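Local coordinates for protein FkbI (Streptomyces hygroscopicus, PDB 1R2J) that binds FAD and probably acts as an acyl-ACP dehydrogenase in making the methoxymalonyl extender unit of the polyketide FK520, at residues F111-A116 / M123-R128; K140-A145 / E178-P183. All blocks are in the same frame, centred on the assembly; numbering follows the deposited sequence.

Contact 1: F111-A116 / M123-R128. With FAD (flavin-adenine dinucleotide), chain B.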
ATOM      1  N   PHE A 111      -8.408  -9.482  -0.288  1.00 27.25           N
ATOM      2  CA  PHE A 111      -8.261 -10.813  -0.861  1.00 26.18           C
ATOM      3  C   PHE A 111      -7.806 -11.784   0.221  1.00 26.52           C
ATOM      4  O   PHE A 111      -8.128 -12.974   0.191  1.00 25.40           O
ATOM      5  CB  PHE A 111      -7.266 -10.793  -2.032  1.00 28.86           C
ATOM      6  CG  PHE A 111      -6.026  -9.968  -1.778  1.00 29.58           C
ATOM      7  CD1 PHE A 111      -4.936 -10.505  -1.105  1.00 31.76           C
ATOM      8  CD2 PHE A 111      -5.959  -8.645  -2.209  1.00 31.46           C
ATOM      9  CE1 PHE A 111      -3.788  -9.732  -0.862  1.00 33.01           C
ATOM     10  CE2 PHE A 111      -4.823  -7.863  -1.974  1.00 32.83           C
ATOM     11  CZ  PHE A 111      -3.735  -8.406  -1.298  1.00 32.75           C
ATOM     12  N   SER A 112      -7.073 -11.264   1.194  1.00 23.57           N
ATOM     13  CA  SER A 112      -6.579 -12.087   2.282  1.00 26.50           C
ATOM     14  C   SER A 112      -7.683 -12.590   3.220  1.00 24.82           C
ATOM     15  O   SER A 112      -8.677 -11.907   3.450  1.00 22.65           O
ATOM     16  CB  SER A 112      -5.550 -11.305   3.089  1.00 26.77           C
ATOM     17  OG  SER A 112      -5.204 -12.054   4.237  1.00 36.29           O
ATOM     18  N   GLU A 113      -7.497 -13.793   3.753  1.00 25.78           N
ATOM     19  CA  GLU A 113      -8.457 -14.384   4.678  1.00 27.05           C
ATOM     20  C   GLU A 113      -7.718 -15.018   5.853  1.00 28.20           C
ATOM     21  O   GLU A 113      -6.503 -15.217   5.799  1.00 27.71           O
ATOM     22  CB  GLU A 113      -9.317 -15.438   3.967  1.00 27.20           C
ATOM     23  CG  GLU A 113     -10.106 -14.885   2.781  1.00 27.58           C
ATOM     24  CD  GLU A 113     -11.116 -15.873   2.213  1.00 28.15           C
ATOM     25  OE1 GLU A 113     -11.624 -15.624   1.100  1.00 27.99           O
ATOM     26  OE2 GLU A 113     -11.405 -16.891   2.877  1.00 29.75           O
ATOM     27  N   ARG A 114      -8.458 -15.337   6.910  1.00 30.11           N
ATOM     28  CA  ARG A 114      -7.877 -15.932   8.108  1.00 31.38           C
ATOM     29  C   ARG A 114      -6.970 -17.125   7.797  1.00 30.41           C
ATOM     30  O   ARG A 114      -5.891 -17.259   8.370  1.00 28.39           O
ATOM     31  CB  ARG A 114      -8.993 -16.364   9.069  1.00 35.24           C
ATOM     32  CG  ARG A 114      -8.659 -16.169  10.540  1.00 40.36           C
ATOM     33  CD  ARG A 114      -8.535 -14.687  10.886  1.00 44.79           C
ATOM     34  NE  ARG A 114      -8.264 -14.466  12.306  1.00 49.16           N
ATOM     35  CZ  ARG A 114      -8.322 -13.279  12.903  1.00 50.78           C
ATOM     36  NH1 ARG A 114      -8.647 -12.201  12.206  1.00 51.06           N
ATOM     37  NH2 ARG A 114      -8.047 -13.167  14.197  1.00 51.06           N
ATOM     38  N   GLN A 115      -7.404 -17.983   6.879  1.00 28.88           N
ATOM     39  CA  GLN A 115      -6.626 -19.164   6.522  1.00 27.98           C
ATOM     40  C   GLN A 115      -5.823 -19.015   5.228  1.00 27.06           C
ATOM     41  O   GLN A 115      -5.105 -19.934   4.828  1.00 24.63           O
ATOM     42  CB  GLN A 115      -7.553 -20.374   6.397  1.00 27.60           C
ATOM     43  CG  GLN A 115      -8.363 -20.429   5.100  1.00 27.99           C
ATOM     44  CD  GLN A 115      -9.353 -19.285   4.939  1.00 28.17           C
ATOM     45  OE1 GLN A 115      -9.819 -18.702   5.920  1.00 27.72           O
ATOM     46  NE2 GLN A 115      -9.698 -18.976   3.694  1.00 27.68           N
ATOM     47  N   ALA A 116      -5.947 -17.864   4.577  1.00 25.88           N
ATOM     48  CA  ALA A 116      -5.238 -17.621   3.325  1.00 26.43           C
ATOM     49  C   ALA A 116      -4.456 -16.312   3.382  1.00 26.11           C
ATOM     50  O   ALA A 116      -5.010 -15.239   3.134  1.00 26.32           O
ATOM     51  CB  ALA A 116      -6.235 -17.593   2.153  1.00 25.95           C
ATOM     52  N   MET A 123      -8.167 -18.958  -0.213  1.00 30.66           N
ATOM     53  CA  MET A 123      -9.361 -18.190   0.148  1.00 31.96           C
ATOM     54  C   MET A 123     -10.615 -18.995  -0.211  1.00 33.05           C
ATOM     55  O   MET A 123     -10.634 -19.695  -1.222  1.00 30.93           O
ATOM     56  CB  MET A 123      -9.380 -16.838  -0.578  1.00 30.44           C
ATOM     57  CG  MET A 123      -9.332 -16.925  -2.093  1.00 31.18           C
ATOM     58  SD  MET A 123      -9.733 -15.353  -2.908  1.00 32.14           S
ATOM     59  CE  MET A 123      -8.210 -14.406  -2.686  1.00 30.67           C
ATOM     60  N   ARG A 124     -11.654 -18.899   0.616  1.00 34.72           N
ATOM     61  CA  ARG A 124     -12.887 -19.645   0.367  1.00 36.69           C
ATOM     62  C   ARG A 124     -14.095 -18.780   0.031  1.00 37.61           C
ATOM     63  O   ARG A 124     -15.188 -19.297  -0.208  1.00 36.19           O
ATOM     64  CB  ARG A 124     -13.225 -20.533   1.567  1.00 38.58           C
ATOM     65  CG  ARG A 124     -12.438 -21.831   1.626  1.00 42.59           C
ATOM     66  CD  ARG A 124     -11.591 -21.913   2.875  1.00 46.22           C
ATOM     67  NE  ARG A 124     -12.367 -21.605   4.072  1.00 50.29           N
ATOM     68  CZ  ARG A 124     -11.940 -21.823   5.313  1.00 51.60           C
ATOM     69  NH1 ARG A 124     -10.744 -22.357   5.517  1.00 52.30           N
ATOM     70  NH2 ARG A 124     -12.706 -21.501   6.346  1.00 52.45           N
ATOM     71  N   THR A 125     -13.909 -17.466   0.021  1.00 36.93           N
ATOM     72  CA  THR A 125     -15.009 -16.573  -0.303  1.00 38.27           C
ATOM     73  C   THR A 125     -15.502 -16.905  -1.713  1.00 39.00           C
ATOM     74  O   THR A 125     -14.702 -17.164  -2.618  1.00 38.45           O
ATOM     75  CB  THR A 125     -14.563 -15.102  -0.233  1.00 37.87           C
ATOM     76  OG1 THR A 125     -15.625 -14.252  -0.682  1.00 38.15           O
ATOM     77  CG2 THR A 125     -13.344 -14.885  -1.100  1.00 40.50           C
ATOM     78  N   ARG A 126     -16.819 -16.896  -1.893  1.00 39.85           N
ATOM     79  CA  ARG A 126     -17.418 -17.232  -3.180  1.00 42.00           C
ATOM     80  C   ARG A 126     -18.276 -16.124  -3.791  1.00 40.81           C
ATOM     81  O   ARG A 126     -18.952 -15.387  -3.084  1.00 41.13           O
ATOM     82  CB  ARG A 126     -18.270 -18.498  -3.027  1.00 44.51           C
ATOM     83  CG  ARG A 126     -19.057 -18.566  -1.725  1.00 48.65           C
ATOM     84  CD  ARG A 126     -19.465 -19.998  -1.403  1.00 52.55           C
ATOM     85  NE  ARG A 126     -20.341 -20.061  -0.237  1.00 56.08           N
ATOM     86  CZ  ARG A 126     -19.951 -19.786   1.005  1.00 57.98           C
ATOM     87  NH1 ARG A 126     -18.694 -19.429   1.242  1.00 58.71           N
ATOM     88  NH2 ARG A 126     -20.817 -19.862   2.008  1.00 58.58           N
ATOM     89  N   VAL A 127     -18.217 -16.016  -5.115  1.00 41.03           N
ATOM     90  CA  VAL A 127     -18.990 -15.046  -5.876  1.00 43.19           C
ATOM     91  C   VAL A 127     -19.841 -15.881  -6.806  1.00 45.38           C
ATOM     92  O   VAL A 127     -19.304 -16.708  -7.555  1.00 44.55           O
ATOM     93  CB  VAL A 127     -18.103 -14.126  -6.713  1.00 42.82           C
ATOM     94  CG1 VAL A 127     -18.946 -13.214  -7.569  1.00 42.55           C
ATOM     95  CG2 VAL A 127     -17.186 -13.303  -5.807  1.00 41.92           C
ATOM     96  N   ARG A 128     -21.156 -15.684  -6.768  1.00 47.79           N
ATOM     97  CA  ARG A 128     -22.037 -16.482  -7.611  1.00 51.61           C
ATOM     98  C   ARG A 128     -22.993 -15.658  -8.489  1.00 52.66           C
ATOM     99  O   ARG A 128     -23.987 -15.091  -8.003  1.00 52.37           O
ATOM    100  CB  ARG A 128     -22.827 -17.470  -6.733  1.00 53.38           C
ATOM    101  CG  ARG A 128     -22.123 -18.801  -6.510  1.00 57.49           C
ATOM    102  CD  ARG A 128     -23.089 -19.917  -6.089  1.00 60.74           C
ATOM    103  NE  ARG A 128     -24.067 -20.158  -7.150  1.00 63.50           N
ATOM    104  CZ  ARG A 128     -23.816 -20.750  -8.316  1.00 64.17           C
ATOM    105  NH1 ARG A 128     -24.799 -20.907  -9.195  1.00 64.20           N
ATOM    106  NH2 ARG A 128     -22.595 -21.183  -8.610  1.00 65.01           N
TER
HETATM  107  PA  FAD B 399       1.342 -16.555   6.923  1.00 31.55           P
HETATM  108  O1A FAD B 399       1.032 -16.114   5.569  1.00 29.27           O
HETATM  109  O2A FAD B 399       0.517 -17.141   8.038  1.00 28.05           O
HETATM  110  O5B FAD B 399       2.553 -15.917   7.606  1.00 31.78           O
HETATM  111  C5B FAD B 399       3.560 -16.821   7.383  1.00 26.42           C
HETATM  112  C4B FAD B 399       4.935 -16.512   7.867  1.00 24.70           C
HETATM  113  O4B FAD B 399       5.440 -17.754   7.262  1.00 21.89           O
HETATM  114  C3B FAD B 399       5.480 -15.392   7.038  1.00 24.40           C
HETATM  115  O3B FAD B 399       6.604 -14.877   7.674  1.00 23.93           O
HETATM  116  C2B FAD B 399       5.800 -15.997   5.754  1.00 22.23           C
HETATM  117  O2B FAD B 399       6.795 -15.391   4.889  1.00 22.98           O
HETATM  118  C1B FAD B 399       6.181 -17.466   6.103  1.00 22.80           C
HETATM  119  N9A FAD B 399       5.791 -18.362   5.065  1.00 23.00           N
HETATM  120  C8A FAD B 399       4.511 -18.791   4.623  1.00 22.53           C
HETATM  121  N7A FAD B 399       4.518 -19.623   3.624  1.00 21.89           N
HETATM  122  C5A FAD B 399       5.858 -19.802   3.339  1.00 22.99           C
HETATM  123  C6A FAD B 399       6.539 -20.570   2.389  1.00 23.23           C
HETATM  124  N6A FAD B 399       5.908 -21.352   1.502  1.00 22.24           N
HETATM  125  N1A FAD B 399       7.920 -20.514   2.377  1.00 22.18           N
HETATM  126  C2A FAD B 399       8.591 -19.737   3.259  1.00 22.09           C
HETATM  127  N3A FAD B 399       8.005 -18.938   4.245  1.00 20.71           N
HETATM  128  C4A FAD B 399       6.590 -19.072   4.168  1.00 22.79           C
HETATM  129  N1  FAD B 399      -4.399  -8.202   2.922  1.00 27.81           N
HETATM  130  C2  FAD B 399      -5.305  -7.831   1.926  1.00 29.57           C
HETATM  131  O2  FAD B 399      -5.899  -8.673   1.226  1.00 27.98           O
HETATM  132  N3  FAD B 399      -5.559  -6.484   1.711  1.00 28.64           N
HETATM  133  C4  FAD B 399      -4.971  -5.418   2.440  1.00 28.35           C
HETATM  134  O4  FAD B 399      -5.279  -4.220   2.161  1.00 26.77           O
HETATM  135  C4X FAD B 399      -4.099  -5.808   3.431  1.00 28.10           C
HETATM  136  N5  FAD B 399      -3.504  -4.725   4.209  1.00 29.92           N
HETATM  137  C5X FAD B 399      -2.626  -5.075   5.257  1.00 29.96           C
HETATM  138  C6  FAD B 399      -2.019  -4.091   6.083  1.00 31.03           C
HETATM  139  C7  FAD B 399      -1.158  -4.389   7.182  1.00 30.58           C
HETATM  140  C7M FAD B 399      -0.555  -3.263   8.019  1.00 31.06           C
HETATM  141  C8  FAD B 399      -0.900  -5.758   7.471  1.00 31.27           C
HETATM  142  C8M FAD B 399      -0.033  -6.226   8.626  1.00 31.24           C
HETATM  143  C9  FAD B 399      -1.445  -6.746   6.691  1.00 31.59           C
HETATM  144  C9A FAD B 399      -2.293  -6.449   5.562  1.00 32.09           C
HETATM  145  N10 FAD B 399      -2.917  -7.488   4.693  1.00 31.44           N
HETATM  146  C10 FAD B 399      -3.816  -7.191   3.661  1.00 29.90           C
HETATM  147  C1' FAD B 399      -2.414  -8.732   5.089  1.00 34.82           C
HETATM  148  C2' FAD B 399      -1.058  -9.126   4.268  1.00 37.60           C
HETATM  149  O2' FAD B 399      -1.669  -9.663   3.059  1.00 33.75           O
HETATM  150  C3' FAD B 399      -0.519 -10.223   5.000  1.00 39.99           C
HETATM  151  O3' FAD B 399       0.708  -9.790   5.638  1.00 44.80           O
HETATM  152  C4' FAD B 399      -0.078 -11.638   4.549  1.00 39.54           C
HETATM  153  O4' FAD B 399      -0.899 -12.410   3.715  1.00 42.93           O
HETATM  154  C5' FAD B 399      -0.042 -12.162   5.906  1.00 39.46           C
HETATM  155  O5' FAD B 399      -0.445 -13.492   6.028  1.00 34.76           O
HETATM  156  P   FAD B 399      -0.578 -14.026   7.556  1.00 34.54           P
HETATM  157  O1P FAD B 399      -1.414 -14.608   6.618  1.00 35.96           O
HETATM  158  O2P FAD B 399      -1.118 -15.128   8.507  1.00 38.58           O
HETATM  159  O3P FAD B 399       0.399 -15.309   7.351  1.00 32.22           O

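Contact 2: K140-A145 / E178-P183. With FAD (flavin-adenine dinucleotide), chain B.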
ATOM      1  N   LYS A 140     -12.876 -11.421   4.813  1.00 30.42           N
ATOM      2  CA  LYS A 140     -11.530 -10.962   4.486  1.00 27.95           C
ATOM      3  C   LYS A 140     -10.946 -10.388   5.768  1.00 27.95           C
ATOM      4  O   LYS A 140     -11.688  -9.946   6.649  1.00 27.96           O
ATOM      5  CB  LYS A 140     -11.556  -9.882   3.399  1.00 26.83           C
ATOM      6  CG  LYS A 140     -12.058 -10.353   2.036  1.00 26.48           C
ATOM      7  CD  LYS A 140     -11.230 -11.513   1.499  1.00 24.51           C
ATOM      8  CE  LYS A 140     -11.752 -11.997   0.152  1.00 26.19           C
ATOM      9  NZ  LYS A 140     -11.008 -13.186  -0.373  1.00 21.90           N
ATOM     10  N   VAL A 141      -9.621 -10.396   5.878  1.00 25.44           N
ATOM     11  CA  VAL A 141      -8.966  -9.881   7.068  1.00 24.27           C
ATOM     12  C   VAL A 141      -7.972  -8.780   6.746  1.00 22.83           C
ATOM     13  O   VAL A 141      -7.465  -8.692   5.625  1.00 21.79           O
ATOM     14  CB  VAL A 141      -8.208 -10.999   7.814  1.00 25.58           C
ATOM     15  CG1 VAL A 141      -9.187 -12.044   8.325  1.00 23.96           C
ATOM     16  CG2 VAL A 141      -7.166 -11.627   6.884  1.00 22.69           C
ATOM     17  N   TRP A 142      -7.712  -7.931   7.737  1.00 21.33           N
ATOM     18  CA  TRP A 142      -6.749  -6.845   7.596  1.00 22.54           C
ATOM     19  C   TRP A 142      -6.852  -5.953   6.369  1.00 24.29           C
ATOM     20  O   TRP A 142      -5.844  -5.408   5.929  1.00 27.78           O
ATOM     21  CB  TRP A 142      -5.334  -7.414   7.641  1.00 20.72           C
ATOM     22  CG  TRP A 142      -4.841  -7.638   9.005  1.00 21.24           C
ATOM     23  CD1 TRP A 142      -4.964  -8.772   9.752  1.00 20.81           C
ATOM     24  CD2 TRP A 142      -4.146  -6.691   9.815  1.00 20.10           C
ATOM     25  NE1 TRP A 142      -4.381  -8.590  10.982  1.00 19.74           N
ATOM     26  CE2 TRP A 142      -3.870  -7.321  11.047  1.00 22.01           C
ATOM     27  CE3 TRP A 142      -3.727  -5.369   9.620  1.00 21.08           C
ATOM     28  CZ2 TRP A 142      -3.191  -6.672  12.084  1.00 21.54           C
ATOM     29  CZ3 TRP A 142      -3.053  -4.725  10.649  1.00 22.16           C
ATOM     30  CH2 TRP A 142      -2.791  -5.380  11.867  1.00 22.85           C
ATOM     31  N   THR A 143      -8.047  -5.782   5.820  1.00 24.28           N
ATOM     32  CA  THR A 143      -8.208  -4.948   4.634  1.00 23.94           C
ATOM     33  C   THR A 143      -7.858  -3.487   4.904  1.00 24.17           C
ATOM     34  O   THR A 143      -8.533  -2.811   5.680  1.00 24.99           O
ATOM     35  CB  THR A 143      -9.647  -5.026   4.107  1.00 22.42           C
ATOM     36  OG1 THR A 143     -10.053  -6.398   4.063  1.00 21.84           O
ATOM     37  CG2 THR A 143      -9.731  -4.445   2.705  1.00 23.89           C
ATOM     38  N   THR A 144      -6.803  -3.001   4.255  1.00 23.73           N
ATOM     39  CA  THR A 144      -6.366  -1.619   4.431  1.00 23.41           C
ATOM     40  C   THR A 144      -7.371  -0.588   3.923  1.00 24.30           C
ATOM     41  O   THR A 144      -7.950  -0.753   2.849  1.00 24.09           O
ATOM     42  CB  THR A 144      -5.029  -1.361   3.708  1.00 23.69           C
ATOM     43  OG1 THR A 144      -4.009  -2.185   4.282  1.00 21.06           O
ATOM     44  CG2 THR A 144      -4.632   0.108   3.842  1.00 20.76           C
ATOM     45  N   ALA A 145      -7.557   0.475   4.706  1.00 24.21           N
ATOM     46  CA  ALA A 145      -8.467   1.570   4.376  1.00 25.54           C
ATOM     47  C   ALA A 145      -9.945   1.170   4.323  1.00 26.60           C
ATOM     48  O   ALA A 145     -10.806   1.998   4.009  1.00 26.82           O
ATOM     49  CB  ALA A 145      -8.054   2.198   3.047  1.00 24.68           C
ATOM     50  N   GLU A 178     -15.409  -4.658  10.296  1.00 37.48           N
ATOM     51  CA  GLU A 178     -14.955  -4.593  11.680  1.00 37.20           C
ATOM     52  C   GLU A 178     -13.478  -4.201  11.714  1.00 35.90           C
ATOM     53  O   GLU A 178     -12.608  -4.955  11.275  1.00 32.44           O
ATOM     54  CB  GLU A 178     -15.163  -5.947  12.372  1.00 39.24           C
ATOM     55  CG  GLU A 178     -15.660  -5.844  13.818  1.00 43.24           C
ATOM     56  CD  GLU A 178     -17.177  -5.704  13.918  1.00 46.20           C
ATOM     57  OE1 GLU A 178     -17.669  -5.235  14.971  1.00 48.15           O
ATOM     58  OE2 GLU A 178     -17.880  -6.074  12.953  1.00 47.35           O
ATOM     59  N   ARG A 179     -13.205  -3.012  12.235  1.00 34.94           N
ATOM     60  CA  ARG A 179     -11.844  -2.504  12.307  1.00 34.08           C
ATOM     61  C   ARG A 179     -10.931  -3.382  13.161  1.00 32.30           C
ATOM     62  O   ARG A 179     -11.346  -3.907  14.197  1.00 29.80           O
ATOM     63  CB  ARG A 179     -11.849  -1.081  12.880  1.00 36.16           C
ATOM     64  CG  ARG A 179     -12.713  -0.084  12.118  1.00 40.69           C
ATOM     65  CD  ARG A 179     -12.767   1.254  12.848  1.00 44.82           C
ATOM     66  NE  ARG A 179     -13.616   2.238  12.175  1.00 49.07           N
ATOM     67  CZ  ARG A 179     -13.836   3.474  12.615  1.00 50.87           C
ATOM     68  NH1 ARG A 179     -13.269   3.896  13.741  1.00 52.05           N
ATOM     69  NH2 ARG A 179     -14.625   4.293  11.925  1.00 51.03           N
ATOM     70  N   VAL A 180      -9.689  -3.549  12.716  1.00 30.75           N
ATOM     71  CA  VAL A 180      -8.716  -4.320  13.483  1.00 30.70           C
ATOM     72  C   VAL A 180      -8.538  -3.472  14.743  1.00 29.62           C
ATOM     73  O   VAL A 180      -8.203  -2.295  14.656  1.00 28.73           O
ATOM     74  CB  VAL A 180      -7.368  -4.433  12.729  1.00 30.89           C
ATOM     75  CG1 VAL A 180      -6.372  -5.254  13.546  1.00 31.68           C
ATOM     76  CG2 VAL A 180      -7.593  -5.073  11.377  1.00 30.62           C
ATOM     77  N   PRO A 181      -8.776  -4.052  15.929  1.00 30.27           N
ATOM     78  CA  PRO A 181      -8.642  -3.306  17.187  1.00 30.53           C
ATOM     79  C   PRO A 181      -7.357  -2.510  17.447  1.00 31.28           C
ATOM     80  O   PRO A 181      -7.396  -1.283  17.532  1.00 33.29           O
ATOM     81  CB  PRO A 181      -8.907  -4.374  18.254  1.00 31.01           C
ATOM     82  CG  PRO A 181      -8.555  -5.661  17.566  1.00 33.28           C
ATOM     83  CD  PRO A 181      -9.114  -5.461  16.188  1.00 30.69           C
ATOM     84  N   LYS A 182      -6.223  -3.187  17.583  1.00 30.13           N
ATOM     85  CA  LYS A 182      -4.974  -2.482  17.860  1.00 28.98           C
ATOM     86  C   LYS A 182      -3.844  -2.865  16.898  1.00 26.57           C
ATOM     87  O   LYS A 182      -2.968  -3.663  17.244  1.00 24.97           O
ATOM     88  CB  LYS A 182      -4.528  -2.768  19.301  1.00 30.79           C
ATOM     89  CG  LYS A 182      -5.551  -2.426  20.372  1.00 34.20           C
ATOM     90  CD  LYS A 182      -5.580  -0.936  20.698  1.00 38.82           C
ATOM     91  CE  LYS A 182      -4.349  -0.499  21.490  1.00 40.77           C
ATOM     92  NZ  LYS A 182      -4.432   0.945  21.885  1.00 42.36           N
ATOM     93  N   PRO A 183      -3.845  -2.294  15.681  1.00 25.01           N
ATOM     94  CA  PRO A 183      -2.805  -2.592  14.687  1.00 23.70           C
ATOM     95  C   PRO A 183      -1.436  -2.134  15.196  1.00 23.59           C
ATOM     96  O   PRO A 183      -1.323  -1.069  15.809  1.00 21.56           O
ATOM     97  CB  PRO A 183      -3.266  -1.807  13.467  1.00 24.22           C
ATOM     98  CG  PRO A 183      -3.943  -0.611  14.090  1.00 25.07           C
ATOM     99  CD  PRO A 183      -4.756  -1.243  15.190  1.00 23.43           C
TER
HETATM  100  PA  FAD B 399       1.342 -16.555   6.923  1.00 31.55           P
HETATM  101  O1A FAD B 399       1.032 -16.114   5.569  1.00 29.27           O
HETATM  102  O2A FAD B 399       0.517 -17.141   8.038  1.00 28.05           O
HETATM  103  O5B FAD B 399       2.553 -15.917   7.606  1.00 31.78           O
HETATM  104  C5B FAD B 399       3.560 -16.821   7.383  1.00 26.42           C
HETATM  105  C4B FAD B 399       4.935 -16.512   7.867  1.00 24.70           C
HETATM  106  O4B FAD B 399       5.440 -17.754   7.262  1.00 21.89           O
HETATM  107  C3B FAD B 399       5.480 -15.392   7.038  1.00 24.40           C
HETATM  108  O3B FAD B 399       6.604 -14.877   7.674  1.00 23.93           O
HETATM  109  C2B FAD B 399       5.800 -15.997   5.754  1.00 22.23           C
HETATM  110  O2B FAD B 399       6.795 -15.391   4.889  1.00 22.98           O
HETATM  111  C1B FAD B 399       6.181 -17.466   6.103  1.00 22.80           C
HETATM  112  N9A FAD B 399       5.791 -18.362   5.065  1.00 23.00           N
HETATM  113  C8A FAD B 399       4.511 -18.791   4.623  1.00 22.53           C
HETATM  114  N7A FAD B 399       4.518 -19.623   3.624  1.00 21.89           N
HETATM  115  C5A FAD B 399       5.858 -19.802   3.339  1.00 22.99           C
HETATM  116  C6A FAD B 399       6.539 -20.570   2.389  1.00 23.23           C
HETATM  117  N6A FAD B 399       5.908 -21.352   1.502  1.00 22.24           N
HETATM  118  N1A FAD B 399       7.920 -20.514   2.377  1.00 22.18           N
HETATM  119  C2A FAD B 399       8.591 -19.737   3.259  1.00 22.09           C
HETATM  120  N3A FAD B 399       8.005 -18.938   4.245  1.00 20.71           N
HETATM  121  C4A FAD B 399       6.590 -19.072   4.168  1.00 22.79           C
HETATM  122  N1  FAD B 399      -4.399  -8.202   2.922  1.00 27.81           N
HETATM  123  C2  FAD B 399      -5.305  -7.831   1.926  1.00 29.57           C
HETATM  124  O2  FAD B 399      -5.899  -8.673   1.226  1.00 27.98           O
HETATM  125  N3  FAD B 399      -5.559  -6.484   1.711  1.00 28.64           N
HETATM  126  C4  FAD B 399      -4.971  -5.418   2.440  1.00 28.35           C
HETATM  127  O4  FAD B 399      -5.279  -4.220   2.161  1.00 26.77           O
HETATM  128  C4X FAD B 399      -4.099  -5.808   3.431  1.00 28.10           C
HETATM  129  N5  FAD B 399      -3.504  -4.725   4.209  1.00 29.92           N
HETATM  130  C5X FAD B 399      -2.626  -5.075   5.257  1.00 29.96           C
HETATM  131  C6  FAD B 399      -2.019  -4.091   6.083  1.00 31.03           C
HETATM  132  C7  FAD B 399      -1.158  -4.389   7.182  1.00 30.58           C
HETATM  133  C7M FAD B 399      -0.555  -3.263   8.019  1.00 31.06           C
HETATM  134  C8  FAD B 399      -0.900  -5.758   7.471  1.00 31.27           C
HETATM  135  C8M FAD B 399      -0.033  -6.226   8.626  1.00 31.24           C
HETATM  136  C9  FAD B 399      -1.445  -6.746   6.691  1.00 31.59           C
HETATM  137  C9A FAD B 399      -2.293  -6.449   5.562  1.00 32.09           C
HETATM  138  N10 FAD B 399      -2.917  -7.488   4.693  1.00 31.44           N
HETATM  139  C10 FAD B 399      -3.816  -7.191   3.661  1.00 29.90           C
HETATM  140  C1' FAD B 399      -2.414  -8.732   5.089  1.00 34.82           C
HETATM  141  C2' FAD B 399      -1.058  -9.126   4.268  1.00 37.60           C
HETATM  142  O2' FAD B 399      -1.669  -9.663   3.059  1.00 33.75           O
HETATM  143  C3' FAD B 399      -0.519 -10.223   5.000  1.00 39.99           C
HETATM  144  O3' FAD B 399       0.708  -9.790   5.638  1.00 44.80           O
HETATM  145  C4' FAD B 399      -0.078 -11.638   4.549  1.00 39.54           C
HETATM  146  O4' FAD B 399      -0.899 -12.410   3.715  1.00 42.93           O
HETATM  147  C5' FAD B 399      -0.042 -12.162   5.906  1.00 39.46           C
HETATM  148  O5' FAD B 399      -0.445 -13.492   6.028  1.00 34.76           O
HETATM  149  P   FAD B 399      -0.578 -14.026   7.556  1.00 34.54           P
HETATM  150  O1P FAD B 399      -1.414 -14.608   6.618  1.00 35.96           O
HETATM  151  O2P FAD B 399      -1.118 -15.128   8.507  1.00 38.58           O
HETATM  152  O3P FAD B 399       0.399 -15.309   7.351  1.00 32.22           O

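Contact 1: F111-A116 / M123-R128
The carboxylate of Glu113 reaches across to the backbone of residues 123-128 and carries the polar part of the contact. Its CG lies anti to its own carbonyl carbon (chi1 -59°) and the chain beyond is extended, which delivers the carboxylate to two successive amides. Arg124 N gives a nearly straight bond to Glu113 OE2 (3.0 Å, 172°), and Thr125 N bonds to OE1, whose exact place is less certain. Gln115 NE2 donates to the same Glu113 OE2 at 2.8 Å; Gln115 NE2 and Arg124 N reach OE2 from the same face of the carboxylate, above its plane. Lys140 pairs with Glu113 OE1 in a salt bridge. With an alanine here the Arg124 amide and Gln115 NE2 would probably lose their shared acceptor, and Lys140 its salt-bridge mate.

Stacking adds a second layer at the rim. The Gln115 amide lies over a face of the Arg124 guanidinium, the planes 25° apart and Gln115 CD 3.6 Å from Arg124 CZ.

Apolar contacts are few. Met123 bends at its last torsion, bringing CE to 3.8 Å from Phe111 CB, while Ala116 CB rests 4.2 Å from Met123 CB.

Phe111 N and Ser112 N converge on the flavin O2, at 3.0 and 2.8 Å, and that oxygen also sits over the centre of the Phe111 ring. Two N-H groups on the pyrimidine carbonyl would be expected to draw electron density toward the N1-C2=O2 end of the flavin, and the carboxylate ties the type I turn 113-116, just beyond those donors, to the approach of strand 126-130.

Contact 2: K140-A145 / E178-P183
Val180 and Pro183 pack against the indole of Trp142, and no hydrogen bond crosses between the two segments. The second segment leaves strand 175-179 at Arg179, and Val180 then turns its side chain toward Trp142. With CG1 anti to the backbone N (chi1 -180°), the valine lays both methyls along one face of the indole. CG1 makes a CH-pi contact with the six-membered ring, 4.0 Å from its centroid and 21° off the normal, and Val180 CG2 lies 4.1 Å from Trp142 CD2, where the two rings are fused. After Pro181 and Lys182 the chain curls back, and Pro183 brings CB to 3.9 Å from Trp142 CH2, an oblique approach at the far end of the six-membered ring.

The opposite face of the indole meets the dimethylbenzene end of the flavin. FAD C8 lies 3.6 Å from Trp142 CE3, and the methyl C8M sits over the rim of the ring. His191 adds a further ring neighbour, and Asp193 accepts a hydrogen bond from Trp142 N.

Two residues on, Thr144 binds the flavin at N5 and O4: its N donates to FAD O4 (2.9 Å, 162°) and its OG1 to FAD N5 (2.6 Å). The turn at Trp142, with both backbone angles positive, lets adjoining residues serve different parts of the flavin. The indole is thus an apolar layer between Val180 and the xylene moiety, while donors at O4 and N5 would be expected to draw electron density toward those atoms and make N5 a better hydride acceptor, consistent with the acyl-CoA dehydrogenase family.

From the N terminus, the chain leaves strand 107-110 into the loop that holds 111-116, and contact 1 closes a short loop of six residues before strand 126-130 begins. That strand pairs with strand 133-143, whose end opens contact 2; this second closure spans 32 residues, including strands 151-156 and 164-169, before strand 175-179 ends. The two loops follow in series, neither enclosing nor crossing the other. Lys140 joins them: its NZ forms a salt bridge with Glu113 OE1 (2.9 Å) and probably a hydrogen bond with Phe111 O. Contacts 1 and 2 together bring the loop after strand 107-110 and the antiparallel sheet of the middle domain to one flavin.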